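Local coordinates for acetyl-CoA C-acetyltransferase (Syntrophomonas wolfei subsp. wolfei, PDB 7N7Z), which probably catalyses the reversible condensation of two acetyl-CoA molecules into acetoacetyl-CoA and free CoA, at residues 32-37 with 117-122; 86-91 with 95-100. All coordinates share one frame; numbering follows the deposited sequence.

Contact 1 of 2, residues 32-37 with 117-122; sequences DLAIIA and TAVESM
In the layered alpha/beta fold of the thiolase N-terminal domain, Leu33 and Ala34 of helix 30-45 rest on Val119 and Ser121 of strand 113-121, a strand of the large mixed sheet. The local axes approach to 8.2 Å and run roughly antiparallel, 145° between their N-to-C directions. The helix comes this near with a small residue facing the strand: Ala34 CB lies 4.3 Å from Val119 CB, and about as far from both valine methyls, so that it meets the branch point squarely rather than one arm. Val119 sets its CG2 opposite its own backbone N, and this methyl reaches Leu33 CB at 4.2 Å. All four residues are buried and the touching atoms are carbon. Ala257 on the next strand, 254-264, extends the apolar floor beneath Leu33 and Val119, while Ile73 of helix 69-76 flanks Ala34. Glu120 projects from the other face of the strand, where the backbone N atoms of Cys60 and Leu61 bind its carboxylate. In Leu33, CD1 stands anti to CA (chi2 163°), which carries it to within 4.4 Å of Ser121 CB.

Contact 2 of 2, residues 86-91 with 95-100; sequences CMVSQN and GMRATE
Val88 and Gln90, on strand 84-89 and the turn after it, face Arg97 and Ala98 of helix 94-107, and the interface divides into a close apolar side and a looser polar one. On the close side Val88 CG1 is pressed against Ala98 CB at 3.4 Å, shorter than usual carbon contact, while its other methyl, CG2, lies 3.9 Å from Arg97 CG, where the two side chains cross at about a right angle. On the polar side the carbon contact is thinner, with Gln90 CB and Arg97 CB 4.2 Å apart, and a single hydrogen bond does the joining. Arg97 NH1 donates to Gln90 OE1 over 2.8 Å, with an N-H...O angle of 163°. The oxygen lies close to the guanidinium plane, while the amide stands almost at right angles to it (84°). A bend at chi2 (63°) curls the arginine around the amide oxygen, bringing Arg97 CD to 3.2 Å from Gln90 OE1. This side opens onto a second subunit rather than solvent: Arg97 NH2 forms a salt bridge with Glu54 of that subunit, and Arg97 NE has a purely electrostatic one with Glu100 OE2 of its own chain, an oxygen well out of the guanidinium plane. Replacing Arg97 by an alanine would probably leave Gln90 OE1 without this donor, and Glu54 of the second subunit and Glu100 without this positive charge. Gln90 NE2 is held separately by Ser393 O. Strand, short turn and helix form the first half of a beta-alpha-beta crossover to strand 113-121, and the turn carries Cys92, the predicted acyl-accepting cysteine, just ahead of the helix N terminus, as in other thiolases.

Overall arrangement
Both contacts are buried helix-on-strand packings of the same mixed sheet, with centres about 13 Å apart. They occupy its two faces: in strand 113-121, Val119 faces helix 30-45 of contact 1, whereas the preceding Ala118 turns away and its CB meets Gly95 CA of contact 2 at 3.8 Å. Helix 94-107 leads directly into that strand, so the two contacts share a continuous run of chain. Contact 1 lies inside one subunit, away from the predicted active-site residues, and is apolar across its segments. Contact 2 involves the strand outermost within this chain, where the sheet runs on antiparallel into a second subunit; it adds a hydrogen bond across its segments, and its arginine and glutamate carry salt bridges to that subunit.

Contact 1 of 2, residues 32-37 with 117-122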
ATOM      1  N   ASP B  32     -21.154  -1.473 -12.918  1.00 29.30           N
ATOM      2  CA  ASP B  32     -22.578  -1.371 -12.622  1.00 32.84           C
ATOM      3  C   ASP B  32     -23.210  -0.157 -13.292  1.00 29.40           C
ATOM      4  O   ASP B  32     -24.405  -0.186 -13.612  1.00 33.23           O
ATOM      5  CB  ASP B  32     -22.789  -1.333 -11.110  1.00 36.48           C
ATOM      6  CG  ASP B  32     -22.093  -2.482 -10.401  1.00 42.55           C
ATOM      7  OD1 ASP B  32     -22.305  -3.646 -10.807  1.00 38.85           O
ATOM      8  OD2 ASP B  32     -21.333  -2.226  -9.444  1.00 39.70           O
ATOM      9  N   LEU B  33     -22.438   0.909 -13.514  1.00 28.67           N
ATOM     10  CA  LEU B  33     -22.918   1.995 -14.362  1.00 31.44           C
ATOM     11  C   LEU B  33     -23.043   1.535 -15.809  1.00 30.89           C
ATOM     12  O   LEU B  33     -24.017   1.871 -16.493  1.00 28.35           O
ATOM     13  CB  LEU B  33     -21.977   3.196 -14.276  1.00 30.35           C
ATOM     14  CG  LEU B  33     -22.026   4.053 -13.011  1.00 32.40           C
ATOM     15  CD1 LEU B  33     -20.772   4.909 -12.916  1.00 32.16           C
ATOM     16  CD2 LEU B  33     -23.270   4.925 -12.981  1.00 28.92           C
ATOM     17  N   ALA B  34     -22.060   0.769 -16.289  1.00 31.52           N
ATOM     18  CA  ALA B  34     -22.120   0.251 -17.651  1.00 28.66           C
ATOM     19  C   ALA B  34     -23.344  -0.632 -17.850  1.00 29.52           C
ATOM     20  O   ALA B  34     -23.990  -0.583 -18.904  1.00 31.06           O
ATOM     21  CB  ALA B  34     -20.843  -0.528 -17.968  1.00 28.71           C
ATOM     22  N   ILE B  35     -23.682  -1.445 -16.848  1.00 28.08           N
ATOM     23  CA  ILE B  35     -24.831  -2.336 -16.968  1.00 31.72           C
ATOM     24  C   ILE B  35     -26.118  -1.531 -17.092  1.00 31.58           C
ATOM     25  O   ILE B  35     -27.004  -1.868 -17.888  1.00 31.66           O
ATOM     26  CB  ILE B  35     -24.879  -3.304 -15.770  1.00 29.53           C
ATOM     27  CG1 ILE B  35     -23.880  -4.444 -15.976  1.00 32.96           C
ATOM     28  CG2 ILE B  35     -26.284  -3.860 -15.578  1.00 31.59           C
ATOM     29  CD1 ILE B  35     -23.471  -5.131 -14.699  1.00 33.05           C
ATOM     30  N   ILE B  36     -26.244  -0.457 -16.311  1.00 30.58           N
ATOM     31  CA  ILE B  36     -27.453   0.360 -16.366  1.00 32.56           C
ATOM     32  C   ILE B  36     -27.576   1.033 -17.728  1.00 31.11           C
ATOM     33  O   ILE B  36     -28.644   1.022 -18.351  1.00 34.32           O
ATOM     34  CB  ILE B  36     -27.456   1.389 -15.221  1.00 31.96           C
ATOM     35  CG1 ILE B  36     -27.626   0.679 -13.875  1.00 30.14           C
ATOM     36  CG2 ILE B  36     -28.568   2.413 -15.428  1.00 34.99           C
ATOM     37  CD1 ILE B  36     -27.308   1.546 -12.673  1.00 31.20           C
ATOM     38  N   ALA B  37     -26.481   1.619 -18.217  1.00 32.75           N
ATOM     39  CA  ALA B  37     -26.515   2.272 -19.521  1.00 28.74           C
ATOM     40  C   ALA B  37     -26.742   1.262 -20.639  1.00 32.10           C
ATOM     41  O   ALA B  37     -27.484   1.537 -21.590  1.00 30.92           O
ATOM     42  CB  ALA B  37     -25.216   3.044 -19.754  1.00 28.19           C
ATOM     43  N   THR B 117     -20.269  -0.181 -25.065  1.00 30.38           N
ATOM     44  CA  THR B 117     -20.359   0.453 -23.758  1.00 29.83           C
ATOM     45  C   THR B 117     -19.136   1.334 -23.548  1.00 29.06           C
ATOM     46  O   THR B 117     -18.024   0.977 -23.951  1.00 29.30           O
ATOM     47  CB  THR B 117     -20.454  -0.581 -22.632  1.00 30.85           C
ATOM     48  OG1 THR B 117     -19.289  -1.414 -22.641  1.00 34.27           O
ATOM     49  CG2 THR B 117     -21.697  -1.440 -22.801  1.00 31.06           C
ATOM     50  N   ALA B 118     -19.351   2.488 -22.924  1.00 27.51           N
ATOM     51  CA  ALA B 118     -18.282   3.438 -22.640  1.00 31.37           C
ATOM     52  C   ALA B 118     -18.494   3.957 -21.227  1.00 27.16           C
ATOM     53  O   ALA B 118     -19.550   4.520 -20.930  1.00 29.28           O
ATOM     54  CB  ALA B 118     -18.276   4.587 -23.652  1.00 29.96           C
ATOM     55  N   VAL B 119     -17.504   3.762 -20.357  1.00 28.34           N
ATOM     56  CA  VAL B 119     -17.685   4.033 -18.938  1.00 28.82           C
ATOM     57  C   VAL B 119     -16.382   4.538 -18.341  1.00 33.60           C
ATOM     58  O   VAL B 119     -15.286   4.164 -18.772  1.00 30.29           O
ATOM     59  CB  VAL B 119     -18.176   2.776 -18.181  1.00 28.97           C
ATOM     60  CG1 VAL B 119     -17.121   1.676 -18.229  1.00 29.09           C
ATOM     61  CG2 VAL B 119     -18.518   3.130 -16.742  1.00 29.54           C
ATOM     62  N   GLU B 120     -16.516   5.397 -17.333  1.00 30.95           N
ATOM     63  CA  GLU B 120     -15.384   5.818 -16.516  1.00 31.38           C
ATOM     64  C   GLU B 120     -15.928   6.209 -15.150  1.00 31.20           C
ATOM     65  O   GLU B 120     -16.679   7.182 -15.040  1.00 33.58           O
ATOM     66  CB  GLU B 120     -14.629   6.979 -17.155  1.00 32.56           C
ATOM     67  CG  GLU B 120     -13.195   7.116 -16.664  1.00 37.12           C
ATOM     68  CD  GLU B 120     -12.344   5.917 -17.020  1.00 35.67           C
ATOM     69  OE1 GLU B 120     -12.230   5.613 -18.224  1.00 36.26           O
ATOM     70  OE2 GLU B 120     -11.793   5.276 -16.100  1.00 40.72           O
ATOM     71  N   SER B 121     -15.565   5.449 -14.122  1.00 29.42           N
ATOM     72  CA  SER B 121     -15.896   5.771 -12.737  1.00 28.94           C
ATOM     73  C   SER B 121     -14.608   6.265 -12.086  1.00 30.09           C
ATOM     74  O   SER B 121     -13.915   5.526 -11.385  1.00 30.31           O
ATOM     75  CB  SER B 121     -16.484   4.564 -12.010  1.00 29.25           C
ATOM     76  OG  SER B 121     -16.560   4.799 -10.614  1.00 32.67           O
ATOM     77  N   MET B 122     -14.281   7.535 -12.339  1.00 29.63           N
ATOM     78  CA  MET B 122     -13.022   8.086 -11.854  1.00 33.71           C
ATOM     79  C   MET B 122     -13.002   8.212 -10.338  1.00 30.44           C
ATOM     80  O   MET B 122     -11.917   8.262  -9.747  1.00 30.12           O
ATOM     81  CB  MET B 122     -12.746   9.451 -12.501  1.00 35.99           C
ATOM     82  CG  MET B 122     -13.221   9.572 -13.949  1.00 33.79           C
ATOM     83  SD  MET B 122     -12.966  11.197 -14.693  1.00 40.07           S
ATOM     84  CE  MET B 122     -11.185  11.351 -14.632  1.00 37.82           C
TER

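Contact 2 of 2, residues 86-91 with 95-100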
ATOM      1  N   CYS B  86     -14.415  -7.424 -25.964  1.00 26.75           N
ATOM      2  CA  CYS B  86     -13.092  -6.818 -25.936  1.00 31.22           C
ATOM      3  C   CYS B  86     -13.201  -5.457 -25.267  1.00 31.74           C
ATOM      4  O   CYS B  86     -14.288  -4.878 -25.168  1.00 28.98           O
ATOM      5  CB  CYS B  86     -12.496  -6.686 -27.341  1.00 34.03           C
ATOM      6  SG  CYS B  86     -13.103  -5.270 -28.279  1.00 36.05           S
ATOM      7  N   MET B  87     -12.059  -4.960 -24.805  1.00 32.70           N
ATOM      8  CA  MET B  87     -11.962  -3.674 -24.128  1.00 31.70           C
ATOM      9  C   MET B  87     -10.966  -2.804 -24.876  1.00 33.94           C
ATOM     10  O   MET B  87      -9.839  -3.236 -25.143  1.00 33.47           O
ATOM     11  CB  MET B  87     -11.528  -3.854 -22.674  1.00 28.96           C
ATOM     12  CG  MET B  87     -11.483  -2.566 -21.880  1.00 35.08           C
ATOM     13  SD  MET B  87     -11.372  -2.887 -20.114  1.00 40.30           S
ATOM     14  CE  MET B  87      -9.677  -3.436 -20.013  1.00 42.55           C
ATOM     15  N   VAL B  88     -11.380  -1.587 -25.212  1.00 29.87           N
ATOM     16  CA  VAL B  88     -10.580  -0.677 -26.021  1.00 31.84           C
ATOM     17  C   VAL B  88     -10.354   0.603 -25.235  1.00 34.64           C
ATOM     18  O   VAL B  88     -11.188   1.014 -24.420  1.00 30.68           O
ATOM     19  CB  VAL B  88     -11.258  -0.375 -27.376  1.00 34.71           C
ATOM     20  CG1 VAL B  88     -12.698   0.056 -27.163  1.00 35.40           C
ATOM     21  CG2 VAL B  88     -10.487   0.688 -28.158  1.00 36.68           C
ATOM     22  N   SER B  89      -9.211   1.237 -25.487  1.00 32.42           N
ATOM     23  CA  SER B  89      -8.879   2.505 -24.856  1.00 35.68           C
ATOM     24  C   SER B  89      -8.178   3.406 -25.859  1.00 35.74           C
ATOM     25  O   SER B  89      -7.194   3.000 -26.486  1.00 32.41           O
ATOM     26  CB  SER B  89      -7.986   2.299 -23.626  1.00 35.37           C
ATOM     27  OG  SER B  89      -7.692   3.539 -23.009  1.00 42.45           O
ATOM     28  N   GLN B  90      -8.704   4.616 -26.020  1.00 32.72           N
ATOM     29  CA  GLN B  90      -8.043   5.714 -26.718  1.00 34.19           C
ATOM     30  C   GLN B  90      -8.189   6.987 -25.892  1.00 40.00           C
ATOM     31  O   GLN B  90      -8.556   8.054 -26.389  1.00 36.82           O
ATOM     32  CB  GLN B  90      -8.604   5.892 -28.128  1.00 36.79           C
ATOM     33  CG  GLN B  90      -7.729   6.752 -29.038  1.00 36.07           C
ATOM     34  CD  GLN B  90      -8.055   6.585 -30.515  1.00 36.68           C
ATOM     35  OE1 GLN B  90      -8.374   5.489 -30.975  1.00 34.33           O
ATOM     36  NE2 GLN B  90      -7.964   7.677 -31.268  1.00 35.87           N
ATOM     37  N   ASN B  91      -7.903   6.863 -24.593  1.00 41.65           N
ATOM     38  CA  ASN B  91      -8.091   7.930 -23.614  1.00 43.45           C
ATOM     39  C   ASN B  91      -9.473   8.563 -23.765  1.00 39.04           C
ATOM     40  O   ASN B  91     -10.488   7.883 -23.580  1.00 38.55           O
ATOM     41  CB  ASN B  91      -6.972   8.970 -23.740  1.00 41.97           C
ATOM     42  CG  ASN B  91      -5.726   8.578 -22.969  1.00 45.77           C
ATOM     43  OD1 ASN B  91      -5.805   7.935 -21.921  1.00 47.07           O
ATOM     44  ND2 ASN B  91      -4.565   8.968 -23.482  1.00 44.28           N
ATOM     45  N   GLY B  95     -14.657   5.811 -26.085  1.00 28.88           N
ATOM     46  CA  GLY B  95     -15.997   5.459 -26.519  1.00 30.89           C
ATOM     47  C   GLY B  95     -16.202   5.612 -28.012  1.00 29.10           C
ATOM     48  O   GLY B  95     -16.994   4.880 -28.612  1.00 30.54           O
ATOM     49  N   MET B  96     -15.495   6.557 -28.634  1.00 29.09           N
ATOM     50  CA  MET B  96     -15.622   6.765 -30.072  1.00 29.42           C
ATOM     51  C   MET B  96     -14.825   5.731 -30.862  1.00 32.97           C
ATOM     52  O   MET B  96     -15.193   5.409 -31.998  1.00 28.43           O
ATOM     53  CB  MET B  96     -15.176   8.188 -30.425  1.00 28.06           C
ATOM     54  CG  MET B  96     -15.209   8.512 -31.916  1.00 33.57           C
ATOM     55  SD  MET B  96     -15.520  10.238 -32.389  1.00 36.11           S
ATOM     56  CE  MET B  96     -16.878  10.709 -31.318  1.00 36.02           C
ATOM     57  N   ARG B  97     -13.745   5.193 -30.281  1.00 27.40           N
ATOM     58  CA  ARG B  97     -13.003   4.120 -30.938  1.00 27.69           C
ATOM     59  C   ARG B  97     -13.714   2.781 -30.785  1.00 28.92           C
ATOM     60  O   ARG B  97     -13.716   1.968 -31.715  1.00 30.11           O
ATOM     61  CB  ARG B  97     -11.579   4.031 -30.379  1.00 33.34           C
ATOM     62  CG  ARG B  97     -10.646   3.116 -31.178  1.00 31.95           C
ATOM     63  CD  ARG B  97     -10.424   3.625 -32.602  1.00 34.36           C
ATOM     64  NE  ARG B  97      -9.650   2.695 -33.418  1.00 38.05           N
ATOM     65  CZ  ARG B  97      -8.334   2.749 -33.585  1.00 36.65           C
ATOM     66  NH1 ARG B  97      -7.595   3.665 -32.980  1.00 36.07           N
ATOM     67  NH2 ARG B  97      -7.745   1.861 -34.382  1.00 33.11           N
ATOM     68  N   ALA B  98     -14.312   2.530 -29.617  1.00 24.60           N
ATOM     69  CA  ALA B  98     -15.178   1.366 -29.472  1.00 30.79           C
ATOM     70  C   ALA B  98     -16.290   1.390 -30.510  1.00 30.43           C
ATOM     71  O   ALA B  98     -16.643   0.353 -31.083  1.00 32.12           O
ATOM     72  CB  ALA B  98     -15.765   1.316 -28.062  1.00 30.19           C
ATOM     73  N   THR B  99     -16.850   2.574 -30.767  1.00 28.52           N
ATOM     74  CA  THR B  99     -17.881   2.702 -31.789  1.00 32.46           C
ATOM     75  C   THR B  99     -17.346   2.312 -33.160  1.00 31.49           C
ATOM     76  O   THR B  99     -18.013   1.595 -33.914  1.00 31.54           O
ATOM     77  CB  THR B  99     -18.416   4.135 -31.808  1.00 26.99           C
ATOM     78  OG1 THR B  99     -19.056   4.422 -30.558  1.00 30.38           O
ATOM     79  CG2 THR B  99     -19.412   4.327 -32.943  1.00 27.72           C
ATOM     80  N   GLU B 100     -16.140   2.771 -33.499  1.00 33.48           N
ATOM     81  CA  GLU B 100     -15.559   2.435 -34.795  1.00 33.06           C
ATOM     82  C   GLU B 100     -15.312   0.936 -34.914  1.00 33.67           C
ATOM     83  O   GLU B 100     -15.703   0.306 -35.904  1.00 32.71           O
ATOM     84  CB  GLU B 100     -14.258   3.210 -35.004  1.00 34.10           C
ATOM     85  CG  GLU B 100     -13.787   3.225 -36.450  1.00 38.58           C
ATOM     86  CD  GLU B 100     -12.443   3.907 -36.630  1.00 40.08           C
ATOM     87  OE1 GLU B 100     -12.286   4.660 -37.615  1.00 39.54           O
ATOM     88  OE2 GLU B 100     -11.540   3.686 -35.795  1.00 39.95           O
TER